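Local coordinates for niemann-Pick type C2 protein (Camponotus japonicus, PDB 3WEB) that binds oleic acid in the cavity of its beta-sandwich, probably carries it and related lipids, and mediates chemical communication in the worker ant, at residues Phe1-Phe13 with Asn116-Pro128. Sequence-based numbering, arbitrary orientation.
Sequences FVFEDCGSEVGKF and NEKDEKITCVKFP
A disulfide, C6-C124, ties the N-terminal segment of this ML-domain beta-sandwich, just after strand 4-5, to its last strand, 121-131. Its two SG atoms are 2.0 Å apart with a C-S-S-C torsion of -98°, and C124 SG stands anti to its own backbone N (chi1 -168°), reaching across to C6. Beside it the short strand 4-5 pairs antiparallel with 121-131: E4 and K126 form the hydrogen-bonded pair, E4 N to K126 O and K126 N to E4 O both 2.9 Å, and C6 N continues the series to C124 O from well above the carbonyl plane.

On the face that carries D5 and V125, the two methyls of V125 each meet a ring. CG2 lies over one face of F13, 3.7 Å from the ring centroid, while CG1 packs against F3 CD1. The F3 ring in turn brings CE1 over a face of F127, 3.7 Å from F127 CG, the planes inclined at 59°; F127 also touches the bound oleic acid. Further along, K121 O accepts from both E9 N and V10 N, at 2.9 and 3.0 Å, which fixes the loop where the chain passes to strand 11-18 of the other sheet.

One water, beside the F13 ring, bridges D5 OD1, S8 OG and C124 N, and a second links the carbonyls of C6 and G7 to K121 NZ, which also forms a salt bridge with E113. Covalent, backbone and water-mediated links thus join the N-terminal segment to the last strand, the disulfide lying on the face of E4 and K126, while on the other face the F3-F127 contact carries the apolar packing to the bound oleic acid.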
ATOM      1  N   PHE A   1      13.235  -9.188  -3.241  1.00 12.26           N
ATOM      2  CA  PHE A   1      12.457  -9.046  -1.989  1.00 12.15           C
ATOM      3  C   PHE A   1      11.050  -9.588  -2.225  1.00 12.09           C
ATOM      4  O   PHE A   1      10.664  -9.870  -3.363  1.00 11.99           O
ATOM      5  CB  PHE A   1      12.415  -7.582  -1.526  1.00 12.15           C
ATOM      6  CG  PHE A   1      11.574  -6.683  -2.402  1.00 11.81           C
ATOM      7  CD1 PHE A   1      10.203  -6.530  -2.161  1.00 11.88           C
ATOM      8  CD2 PHE A   1      12.151  -5.982  -3.459  1.00 11.86           C
ATOM      9  CE1 PHE A   1       9.427  -5.701  -2.970  1.00 11.79           C
ATOM     10  CE2 PHE A   1      11.375  -5.156  -4.275  1.00 11.80           C
ATOM     11  CZ  PHE A   1      10.014  -5.018  -4.027  1.00 11.77           C
ATOM     12  N   VAL A   2      10.300  -9.724  -1.139  1.00 12.27           N
ATOM     13  CA  VAL A   2       8.931 -10.232  -1.191  1.00 12.59           C
ATOM     14  C   VAL A   2       7.969  -9.181  -0.650  1.00 12.76           C
ATOM     15  O   VAL A   2       8.248  -8.553   0.365  1.00 12.99           O
ATOM     16  CB  VAL A   2       8.776 -11.517  -0.352  1.00 12.50           C
ATOM     17  CG1 VAL A   2       7.346 -12.040  -0.408  1.00 12.93           C
ATOM     18  CG2 VAL A   2       9.752 -12.592  -0.829  1.00 13.10           C
ATOM     19  N   PHE A   3       6.853  -8.996  -1.346  1.00 13.17           N
ATOM     20  CA  PHE A   3       5.716  -8.274  -0.780  1.00 13.40           C
ATOM     21  C   PHE A   3       4.984  -9.274   0.121  1.00 14.13           C
ATOM     22  O   PHE A   3       4.158 -10.077  -0.344  1.00 14.48           O
ATOM     23  CB  PHE A   3       4.784  -7.732  -1.874  1.00 13.42           C
ATOM     24  CG  PHE A   3       5.376  -6.622  -2.695  1.00 13.37           C
ATOM     25  CD1 PHE A   3       5.478  -5.327  -2.187  1.00 12.95           C
ATOM     26  CD2 PHE A   3       5.810  -6.857  -3.998  1.00 13.31           C
ATOM     27  CE1 PHE A   3       6.014  -4.297  -2.958  1.00 13.43           C
ATOM     28  CE2 PHE A   3       6.343  -5.836  -4.766  1.00 13.58           C
ATOM     29  CZ  PHE A   3       6.452  -4.552  -4.252  1.00 13.62           C
ATOM     30  N   GLU A   4       5.331  -9.228   1.408  1.00 15.29           N
ATOM     31  CA  GLU A   4       4.848 -10.169   2.415  1.00 16.47           C
ATOM     32  C   GLU A   4       3.457  -9.789   2.896  1.00 16.55           C
ATOM     33  O   GLU A   4       3.119  -8.614   2.972  1.00 16.59           O
ATOM     34  CB  GLU A   4       5.773 -10.155   3.634  1.00 18.54           C
ATOM     35  CG  GLU A   4       7.124 -10.829   3.482  1.00 21.90           C
ATOM     36  CD  GLU A   4       7.933 -10.724   4.766  1.00 23.57           C
ATOM     37  OE1 GLU A   4       7.424 -11.120   5.836  1.00 25.86           O
ATOM     38  OE2 GLU A   4       9.079 -10.239   4.717  1.00 25.53           O
ATOM     39  N   ASP A   5       2.667 -10.797   3.245  1.00 16.41           N
ATOM     40  CA  ASP A   5       1.360 -10.571   3.850  1.00 16.81           C
ATOM     41  C   ASP A   5       1.558 -10.396   5.356  1.00 16.58           C
ATOM     42  O   ASP A   5       1.973 -11.331   6.047  1.00 16.90           O
ATOM     43  CB  ASP A   5       0.441 -11.753   3.504  1.00 16.86           C
ATOM     44  CG  ASP A   5      -0.826 -11.804   4.340  1.00 18.19           C
ATOM     45  OD1 ASP A   5      -1.211 -10.787   4.953  1.00 17.83           O
ATOM     46  OD2 ASP A   5      -1.441 -12.896   4.382  1.00 18.38           O
ATOM     47  N   CYS A   6       1.278  -9.196   5.866  1.00 16.90           N
ATOM     48  CA  CYS A   6       1.442  -8.930   7.304  1.00 17.41           C
ATOM     49  C   CYS A   6       0.159  -9.108   8.108  1.00 18.02           C
ATOM     50  O   CYS A   6       0.039  -8.583   9.220  1.00 18.66           O
ATOM     51  CB  CYS A   6       2.086  -7.563   7.578  1.00 17.04           C
ATOM     52  SG  CYS A   6       1.505  -6.178   6.569  1.00 17.00           S
ATOM     53  N   GLY A   7      -0.783  -9.861   7.547  1.00 18.23           N
ATOM     54  CA  GLY A   7      -2.000 -10.234   8.251  1.00 19.43           C
ATOM     55  C   GLY A   7      -3.219  -9.433   7.847  1.00 19.73           C
ATOM     56  O   GLY A   7      -3.324  -8.241   8.133  1.00 20.90           O
ATOM     57  N   SER A   8      -4.139 -10.093   7.159  1.00 20.70           N
ATOM     58  CA  SER A   8      -5.443  -9.502   6.887  1.00 20.59           C
ATOM     59  C   SER A   8      -6.531 -10.521   7.156  1.00 21.09           C
ATOM     60  O   SER A   8      -6.328 -11.721   6.953  1.00 22.93           O
ATOM     61  CB  SER A   8      -5.512  -8.973   5.458  1.00 20.33           C
ATOM     62  OG  SER A   8      -5.235  -9.990   4.521  1.00 20.19           O
ATOM     63  N   GLU A   9      -7.678 -10.055   7.644  1.00 20.08           N
ATOM     64  CA  GLU A   9      -8.756 -10.965   8.011  1.00 19.94           C
ATOM     65  C   GLU A   9      -9.979 -10.916   7.091  1.00 17.93           C
ATOM     66  O   GLU A   9     -10.821 -11.819   7.133  1.00 18.03           O
ATOM     67  CB  GLU A   9      -9.165 -10.772   9.477  1.00 22.08           C
ATOM     68  CG  GLU A   9      -9.827  -9.435   9.774  1.00 24.25           C
ATOM     69  CD  GLU A   9     -10.493  -9.387  11.138  1.00 26.36           C
ATOM     70  OE1 GLU A   9     -11.126 -10.391  11.538  1.00 28.25           O
ATOM     71  OE2 GLU A   9     -10.395  -8.335  11.803  1.00 27.15           O
ATOM     72  N   VAL A  10     -10.091  -9.869   6.271  1.00 15.48           N
ATOM     73  CA  VAL A  10     -11.244  -9.751   5.367  1.00 13.94           C
ATOM     74  C   VAL A  10     -10.850  -9.566   3.897  1.00 12.89           C
ATOM     75  O   VAL A  10     -11.603  -9.013   3.088  1.00 12.08           O
ATOM     76  CB  VAL A  10     -12.292  -8.695   5.822  1.00 14.06           C
ATOM     77  CG1 VAL A  10     -12.985  -9.140   7.101  1.00 14.49           C
ATOM     78  CG2 VAL A  10     -11.670  -7.312   5.983  1.00 14.31           C
ATOM     79  N   GLY A  11      -9.670 -10.065   3.556  1.00 12.49           N
ATOM     80  CA  GLY A  11      -9.247 -10.054   2.163  1.00 12.65           C
ATOM     81  C   GLY A  11      -7.855 -10.581   1.956  1.00 12.49           C
ATOM     82  O   GLY A  11      -7.221 -11.093   2.889  1.00 13.00           O
ATOM     83  N   LYS A  12      -7.389 -10.443   0.723  1.00 12.41           N
ATOM     84  CA  LYS A  12      -6.044 -10.842   0.321  1.00 12.46           C
ATOM     85  C   LYS A  12      -5.588  -9.946  -0.814  1.00 12.34           C
ATOM     86  O   LYS A  12      -6.405  -9.269  -1.436  1.00 11.84           O
ATOM     87  CB  LYS A  12      -6.026 -12.311  -0.123  1.00 12.78           C
ATOM     88  CG  LYS A  12      -6.914 -12.608  -1.327  1.00 13.61           C
ATOM     89  CD  LYS A  12      -7.106 -14.095  -1.561  1.00 14.40           C
ATOM     90  CE  LYS A  12      -8.157 -14.342  -2.632  1.00 15.66           C
ATOM     91  NZ  LYS A  12      -8.184 -15.768  -3.073  1.00 17.95           N
ATOM     92  N   PHE A  13      -4.283  -9.919  -1.070  1.00 13.09           N
ATOM     93  CA  PHE A  13      -3.757  -9.282  -2.287  1.00 13.73           C
ATOM     94  C   PHE A  13      -2.993 -10.309  -3.105  1.00 14.52           C
ATOM     95  O   PHE A  13      -2.451 -11.273  -2.554  1.00 14.27           O
ATOM     96  CB  PHE A  13      -2.881  -8.061  -1.969  1.00 13.70           C
ATOM     97  CG  PHE A  13      -1.616  -8.388  -1.226  1.00 13.62           C
ATOM     98  CD1 PHE A  13      -1.605  -8.423   0.166  1.00 14.05           C
ATOM     99  CD2 PHE A  13      -0.424  -8.630  -1.913  1.00 13.76           C
ATOM    100  CE1 PHE A  13      -0.437  -8.721   0.855  1.00 13.99           C
ATOM    101  CE2 PHE A  13       0.749  -8.925  -1.227  1.00 14.01           C
ATOM    102  CZ  PHE A  13       0.739  -8.974   0.158  1.00 14.24           C
ATOM    103  N   ASN A 116     -11.435  -1.847   6.148  1.00 13.61           N
ATOM    104  CA  ASN A 116     -12.815  -1.475   5.874  1.00 14.53           C
ATOM    105  C   ASN A 116     -13.339  -0.511   6.939  1.00 15.38           C
ATOM    106  O   ASN A 116     -12.607  -0.102   7.852  1.00 15.34           O
ATOM    107  CB  ASN A 116     -13.712  -2.708   5.736  1.00 13.77           C
ATOM    108  CG  ASN A 116     -13.868  -3.482   7.037  1.00 13.56           C
ATOM    109  OD1 ASN A 116     -13.410  -3.053   8.099  1.00 13.66           O
ATOM    110  ND2 ASN A 116     -14.526  -4.627   6.956  1.00 13.69           N
ATOM    111  N   GLU A 117     -14.617  -0.176   6.811  1.00 17.57           N
ATOM    112  CA  GLU A 117     -15.319   0.740   7.709  1.00 19.18           C
ATOM    113  C   GLU A 117     -15.347   0.258   9.170  1.00 18.89           C
ATOM    114  O   GLU A 117     -15.556   1.056  10.091  1.00 19.48           O
ATOM    115  CB  GLU A 117     -16.748   0.968   7.195  1.00 20.45           C
ATOM    116  CG  GLU A 117     -17.663  -0.260   7.204  1.00 21.74           C
ATOM    117  CD  GLU A 117     -17.538  -1.170   5.989  1.00 23.50           C
ATOM    118  OE1 GLU A 117     -16.717  -0.896   5.084  1.00 23.37           O
ATOM    119  OE2 GLU A 117     -18.277  -2.181   5.927  1.00 25.17           O
ATOM    120  N   LYS A 118     -15.125  -1.040   9.357  1.00 18.25           N
ATOM    121  CA  LYS A 118     -15.196  -1.686  10.668  1.00 18.12           C
ATOM    122  C   LYS A 118     -13.814  -1.820  11.304  1.00 17.82           C
ATOM    123  O   LYS A 118     -13.662  -2.500  12.323  1.00 17.68           O
ATOM    124  CB  LYS A 118     -15.819  -3.079  10.526  1.00 18.41           C
ATOM    125  CG  LYS A 118     -17.193  -3.091   9.885  1.00 19.30           C
ATOM    126  CD  LYS A 118     -17.539  -4.460   9.341  1.00 20.53           C
ATOM    127  CE  LYS A 118     -18.942  -4.455   8.764  1.00 20.97           C
ATOM    128  NZ  LYS A 118     -19.374  -5.822   8.367  1.00 21.30           N
ATOM    129  N   ASP A 119     -12.814  -1.184  10.687  1.00 18.12           N
ATOM    130  CA  ASP A 119     -11.415  -1.260  11.118  1.00 18.78           C
ATOM    131  C   ASP A 119     -10.823  -2.676  11.039  1.00 18.13           C
ATOM    132  O   ASP A 119      -9.935  -3.034  11.810  1.00 17.66           O
ATOM    133  CB  ASP A 119     -11.242  -0.655  12.528  1.00 20.67           C
ATOM    134  CG  ASP A 119      -9.804  -0.259  12.830  1.00 22.58           C
ATOM    135  OD1 ASP A 119      -9.103   0.220  11.914  1.00 23.49           O
ATOM    136  OD2 ASP A 119      -9.375  -0.417  13.996  1.00 25.23           O
ATOM    137  N   GLU A 120     -11.321  -3.471  10.094  1.00 17.14           N
ATOM    138  CA  GLU A 120     -10.785  -4.805   9.812  1.00 16.76           C
ATOM    139  C   GLU A 120      -9.846  -4.716   8.612  1.00 15.47           C
ATOM    140  O   GLU A 120     -10.135  -3.995   7.657  1.00 15.15           O
ATOM    141  CB  GLU A 120     -11.911  -5.794   9.493  1.00 17.84           C
ATOM    142  CG  GLU A 120     -12.991  -5.886  10.565  1.00 19.36           C
ATOM    143  CD  GLU A 120     -14.139  -6.795  10.169  1.00 20.45           C
ATOM    144  OE1 GLU A 120     -14.730  -6.620   9.086  1.00 20.11           O
ATOM    145  OE2 GLU A 120     -14.466  -7.694  10.964  1.00 22.98           O
ATOM    146  N   LYS A 121      -8.735  -5.449   8.659  1.00 14.81           N
ATOM    147  CA  LYS A 121      -7.749  -5.415   7.567  1.00 14.36           C
ATOM    148  C   LYS A 121      -8.182  -6.245   6.363  1.00 13.50           C
ATOM    149  O   LYS A 121      -8.334  -7.467   6.465  1.00 13.26           O
ATOM    150  CB  LYS A 121      -6.359  -5.856   8.046  1.00 14.92           C
ATOM    151  CG  LYS A 121      -5.733  -4.884   9.041  1.00 16.61           C
ATOM    152  CD  LYS A 121      -4.436  -5.407   9.632  1.00 18.00           C
ATOM    153  CE  LYS A 121      -4.127  -4.658  10.921  1.00 19.59           C
ATOM    154  NZ  LYS A 121      -2.707  -4.812  11.345  1.00 21.41           N
ATOM    155  N   ILE A 122      -8.371  -5.559   5.236  1.00 12.62           N
ATOM    156  CA  ILE A 122      -8.605  -6.205   3.941  1.00 12.28           C
ATOM    157  C   ILE A 122      -7.268  -6.696   3.402  1.00 12.34           C
ATOM    158  O   ILE A 122      -7.156  -7.832   2.931  1.00 12.39           O
ATOM    159  CB  ILE A 122      -9.228  -5.232   2.916  1.00 12.20           C
ATOM    160  CG1 ILE A 122     -10.484  -4.561   3.492  1.00 12.52           C
ATOM    161  CG2 ILE A 122      -9.561  -5.967   1.619  1.00 12.37           C
ATOM    162  CD1 ILE A 122     -10.863  -3.274   2.782  1.00 12.72           C
ATOM    163  N   THR A 123      -6.256  -5.828   3.476  1.00 11.89           N
ATOM    164  CA  THR A 123      -4.898  -6.172   3.046  1.00 12.02           C
ATOM    165  C   THR A 123      -3.869  -5.647   4.027  1.00 12.46           C
ATOM    166  O   THR A 123      -4.088  -4.617   4.665  1.00 12.35           O
ATOM    167  CB  THR A 123      -4.564  -5.554   1.676  1.00 11.78           C
ATOM    168  OG1 THR A 123      -4.693  -4.131   1.754  1.00 11.86           O
ATOM    169  CG2 THR A 123      -5.495  -6.087   0.601  1.00 11.71           C
ATOM    170  N   CYS A 124      -2.739  -6.347   4.112  1.00 12.91           N
ATOM    171  CA  CYS A 124      -1.562  -5.856   4.825  1.00 13.91           C
ATOM    172  C   CYS A 124      -0.344  -6.312   4.046  1.00 13.73           C
ATOM    173  O   CYS A 124      -0.091  -7.515   3.939  1.00 13.56           O
ATOM    174  CB  CYS A 124      -1.512  -6.418   6.245  1.00 14.73           C
ATOM    175  SG  CYS A 124      -0.307  -5.613   7.325  1.00 16.55           S
ATOM    176  N   VAL A 125       0.393  -5.339   3.514  1.00 13.56           N
ATOM    177  CA  VAL A 125       1.572  -5.580   2.678  1.00 13.90           C
ATOM    178  C   VAL A 125       2.792  -5.073   3.427  1.00 13.96           C
ATOM    179  O   VAL A 125       2.766  -3.973   3.971  1.00 13.60           O
ATOM    180  CB  VAL A 125       1.466  -4.816   1.339  1.00 14.34           C
ATOM    181  CG1 VAL A 125       2.699  -5.056   0.475  1.00 14.82           C
ATOM    182  CG2 VAL A 125       0.188  -5.206   0.590  1.00 15.19           C
ATOM    183  N   LYS A 126       3.850  -5.882   3.462  1.00 14.26           N
ATOM    184  CA  LYS A 126       5.094  -5.498   4.115  1.00 14.97           C
ATOM    185  C   LYS A 126       6.264  -5.744   3.167  1.00 14.37           C
ATOM    186  O   LYS A 126       6.394  -6.825   2.594  1.00 13.82           O
ATOM    187  CB  LYS A 126       5.279  -6.301   5.401  1.00 16.99           C
ATOM    188  CG  LYS A 126       6.520  -5.959   6.199  1.00 19.00           C
ATOM    189  CD  LYS A 126       6.662  -6.956   7.334  1.00 21.08           C
ATOM    190  CE  LYS A 126       7.525  -6.427   8.461  1.00 22.94           C
ATOM    191  NZ  LYS A 126       7.750  -7.524   9.443  1.00 24.90           N
ATOM    192  N   PHE A 127       7.102  -4.733   2.981  1.00 13.58           N
ATOM    193  CA  PHE A 127       8.260  -4.898   2.099  1.00 13.29           C
ATOM    194  C   PHE A 127       9.415  -3.986   2.504  1.00 13.17           C
ATOM    195  O   PHE A 127       9.190  -2.939   3.134  1.00 13.49           O
ATOM    196  CB  PHE A 127       7.859  -4.670   0.633  1.00 13.15           C
ATOM    197  CG  PHE A 127       7.414  -3.271   0.330  1.00 13.28           C
ATOM    198  CD1 PHE A 127       6.108  -2.867   0.593  1.00 13.29           C
ATOM    199  CD2 PHE A 127       8.295  -2.364  -0.243  1.00 13.30           C
ATOM    200  CE1 PHE A 127       5.702  -1.575   0.296  1.00 13.35           C
ATOM    201  CE2 PHE A 127       7.901  -1.074  -0.536  1.00 13.61           C
ATOM    202  CZ  PHE A 127       6.599  -0.679  -0.263  1.00 13.61           C
ATOM    203  N   PRO A 128      10.657  -4.388   2.173  1.00 13.38           N
ATOM    204  CA  PRO A 128      11.795  -3.509   2.444  1.00 13.56           C
ATOM    205  C   PRO A 128      11.977  -2.472   1.333  1.00 14.08           C
ATOM    206  O   PRO A 128      11.894  -2.806   0.139  1.00 14.31           O
ATOM    207  CB  PRO A 128      12.977  -4.473   2.476  1.00 13.11           C
ATOM    208  CG  PRO A 128      12.584  -5.575   1.537  1.00 13.18           C
ATOM    209  CD  PRO A 128      11.080  -5.665   1.564  1.00 13.11           C
TER
HETATM  210  O   HOH W   1      -3.036  -9.160   3.270  1.00 14.78           O
HETATM  211  O   HOH W   2      -2.199  -7.397  10.573  1.00 31.42           O
HETATM  212  O   HOH W   3      -7.987  -6.985  10.981  1.00 20.63           O